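PDB 5VN4: adenine phosphoribosyltransferase, putative from Trypanosoma brucei brucei, which probably catalyses the conversion of adenine and 5-phospho-alpha-D-ribose 1-diphosphate into AMP and diphosphate, a single-step purine salvage reaction. Local coordinates for residues A[118-123]-A[139-144]. Sequence-based numbering, arbitrary orientation.
Sequences VIIKSE and VRFGSF
Val118 O takes two donors, the amide of Phe141 and a water. Phe141 N lies 2.8 Å from Val118 O and is tilted 25° from the plane of that carbonyl; the N-H...O angle is 160°. The water donates to Val118 O and to Phe141 O, bridging the two carbonyls with its oxygen 2.7 Å from Val118 O and 2.7 Å from Phe141 O. Next along, Ile120 and Val139 form an antiparallel hydrogen-bonded pair: Ile120 N reaches Val139 O at 2.9 Å, and the return bond from Val139 N to Ile120 O is longer. Val139 O also receives a CA-H...O contact from Ile119 CA. Ile119 and Arg140 make the neighbouring non-hydrogen-bonded pair.

This two-stranded antiparallel ribbon lies within the phosphoribosyltransferase domain, away from the annotated binding sites, the side chain of Ile119 being about 12 Å from a bound pyrophosphate. Its 119-121 strand pairs in parallel with a strand of the second subunit, so the sheet continues across the homodimer interface. The chain then makes a type II turn from Arg140 to Ser143. The turn's backbone bond is weak, but Ser143 OG donates to Arg140 O at 2.7 Å.

Phe141 CB faces Val118, while CG, anti to the backbone N (chi1 -175°), carries the ring on past it to the side chain of Ile120. The CB rests against Val118 CG1 at 3.9 Å, the two side chains pointing the same way, while Ile120 CD1 meets the ring edge near its plane, 3.9 Å from Phe141 CD1. Ile120 shares its face of the ribbon with Val139, and helix 161-172 packs on it through Leu169 and Ala172. Arg140 points away from the partner strand, and in the conformer described here Arg140 NH2 forms a salt bridge with Glu58 OE2 of the second subunit.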
loop_
_atom_site.group_PDB
_atom_site.type_symbol
_atom_site.label_atom_id
_atom_site.label_comp_id
_atom_site.label_asym_id
_atom_site.label_seq_id
_atom_site.Cartn_x
_atom_site.Cartn_y
_atom_site.Cartn_z
ATOM N N VAL A 118 -0.037 -20.356 -6.070
ATOM C CA VAL A 118 -0.847 -20.418 -7.283
ATOM C C VAL A 118 -1.627 -19.118 -7.402
ATOM O O VAL A 118 -2.277 -18.684 -6.446
ATOM C CB VAL A 118 -1.785 -21.635 -7.248
ATOM C CG1 VAL A 118 -2.698 -21.643 -8.471
ATOM C CG2 VAL A 118 -0.972 -22.930 -7.181
ATOM N N ILE A 119 -1.544 -18.479 -8.567
ATOM C CA ILE A 119 -2.150 -17.168 -8.757
ATOM C C ILE A 119 -2.923 -17.145 -10.067
ATOM O O ILE A 119 -2.604 -17.872 -11.012
ATOM C CB ILE A 119 -1.122 -16.012 -8.685
ATOM C CG1 ILE A 119 -0.155 -16.060 -9.872
ATOM C CG2 ILE A 119 -0.354 -16.064 -7.376
ATOM C CD1 ILE A 119 0.891 -14.942 -9.852
ATOM N N ILE A 120 -3.959 -16.304 -10.107
ATOM C CA ILE A 120 -4.789 -16.100 -11.291
ATOM C C ILE A 120 -4.363 -14.790 -11.933
ATOM O O ILE A 120 -4.214 -13.781 -11.240
ATOM C CB ILE A 120 -6.276 -16.027 -10.908
ATOM C CG1 ILE A 120 -6.691 -17.211 -10.034
ATOM C CG2 ILE A 120 -7.144 -15.913 -12.160
ATOM C CD1 ILE A 120 -8.049 -17.012 -9.415
ATOM N N LYS A 121 -4.188 -14.790 -13.253
ATOM C CA LYS A 121 -3.796 -13.588 -13.980
ATOM C C LYS A 121 -4.956 -13.057 -14.812
ATOM O O LYS A 121 -5.699 -13.828 -15.434
ATOM C CB LYS A 121 -2.584 -13.849 -14.881
ATOM C CG LYS A 121 -2.838 -14.771 -16.054
ATOM C CD LYS A 121 -1.640 -14.797 -16.995
ATOM C CE LYS A 121 -1.810 -15.843 -18.090
ATOM N NZ LYS A 121 -0.671 -15.848 -19.056
ATOM N N SER A 122 -5.114 -11.736 -14.809
ATOM C CA SER A 122 -6.113 -11.061 -15.623
ATOM C C SER A 122 -5.653 -11.006 -17.079
ATOM O O SER A 122 -4.548 -11.424 -17.428
ATOM C CB SER A 122 -6.321 -9.638 -15.109
ATOM O OG SER A 122 -5.218 -8.812 -15.455
ATOM N N GLU A 123 -6.506 -10.458 -17.944
ATOM C CA GLU A 123 -6.036 -10.033 -19.250
ATOM C C GLU A 123 -5.104 -8.831 -19.094
ATOM O O GLU A 123 -5.167 -8.110 -18.094
ATOM C CB GLU A 123 -7.222 -9.621 -20.111
ATOM C CG GLU A 123 -8.151 -10.758 -20.449
ATOM C CD GLU A 123 -7.535 -11.731 -21.431
ATOM O OE1 GLU A 123 -6.741 -11.289 -22.289
ATOM O OE2 GLU A 123 -7.841 -12.938 -21.343
ATOM N N VAL A 139 -4.011 -12.304 -8.577
ATOM C CA VAL A 139 -4.523 -12.494 -7.222
ATOM C C VAL A 139 -4.243 -13.933 -6.812
ATOM O O VAL A 139 -4.207 -14.839 -7.651
ATOM C CB VAL A 139 -6.027 -12.131 -7.130
ATOM C CG1 VAL A 139 -6.900 -13.188 -7.810
ATOM C CG2 VAL A 139 -6.442 -11.884 -5.691
ATOM N N ARG A 140 -4.020 -14.148 -5.517
ATOM C CA ARG A 140 -3.727 -15.483 -5.013
ATOM C C ARG A 140 -4.958 -16.369 -5.162
ATOM O O ARG A 140 -6.056 -15.981 -4.758
ATOM C CB ARG A 140 -3.352 -15.382 -3.532
ATOM C CG ARG A 140 -2.557 -16.546 -2.977
ATOM C CD ARG A 140 -2.163 -16.295 -1.519
ATOM N NE ARG A 140 -3.334 -16.193 -0.649
ATOM C CZ ARG A 140 -4.019 -17.241 -0.198
ATOM N NH1 ARG A 140 -3.651 -18.474 -0.529
ATOM N NH2 ARG A 140 -5.075 -17.062 0.583
ATOM N N PHE A 141 -4.778 -17.556 -5.734
ATOM C CA PHE A 141 -5.864 -18.521 -5.770
ATOM C C PHE A 141 -6.169 -18.989 -4.354
ATOM O O PHE A 141 -5.257 -19.286 -3.574
ATOM C CB PHE A 141 -5.491 -19.719 -6.638
ATOM C CG PHE A 141 -6.611 -20.699 -6.804
ATOM C CD1 PHE A 141 -7.608 -20.473 -7.738
ATOM C CD2 PHE A 141 -6.688 -21.833 -6.009
ATOM C CE1 PHE A 141 -8.650 -21.364 -7.890
ATOM C CE2 PHE A 141 -7.732 -22.730 -6.159
ATOM C CZ PHE A 141 -8.714 -22.490 -7.101
ATOM N N GLY A 142 -7.449 -19.023 -4.011
ATOM C CA GLY A 142 -7.877 -19.434 -2.693
ATOM C C GLY A 142 -8.044 -18.313 -1.693
ATOM O O GLY A 142 -8.430 -18.581 -0.545
ATOM N N SER A 143 -7.764 -17.068 -2.079
ATOM C CA SER A 143 -7.958 -15.942 -1.173
ATOM C C SER A 143 -9.421 -15.550 -1.029
ATOM O O SER A 143 -9.786 -14.922 -0.030
ATOM C CB SER A 143 -7.110 -14.748 -1.615
ATOM O OG SER A 143 -7.351 -14.421 -2.974
ATOM N N PHE A 144 -10.254 -15.889 -2.011
ATOM C CA PHE A 144 -11.695 -15.691 -1.939
ATOM C C PHE A 144 -12.313 -16.679 -2.921
ATOM O O PHE A 144 -11.604 -17.311 -3.710
ATOM C CB PHE A 144 -12.073 -14.232 -2.237
ATOM C CG PHE A 144 -11.778 -13.811 -3.645
ATOM C CD1 PHE A 144 -10.487 -13.499 -4.032
ATOM C CD2 PHE A 144 -12.788 -13.767 -4.591
ATOM C CE1 PHE A 144 -10.211 -13.131 -5.331
ATOM C CE2 PHE A 144 -12.515 -13.389 -5.890
ATOM C CZ PHE A 144 -11.228 -13.084 -6.263
HETATM O O HOH W 1 -2.614 -19.756 -3.986
#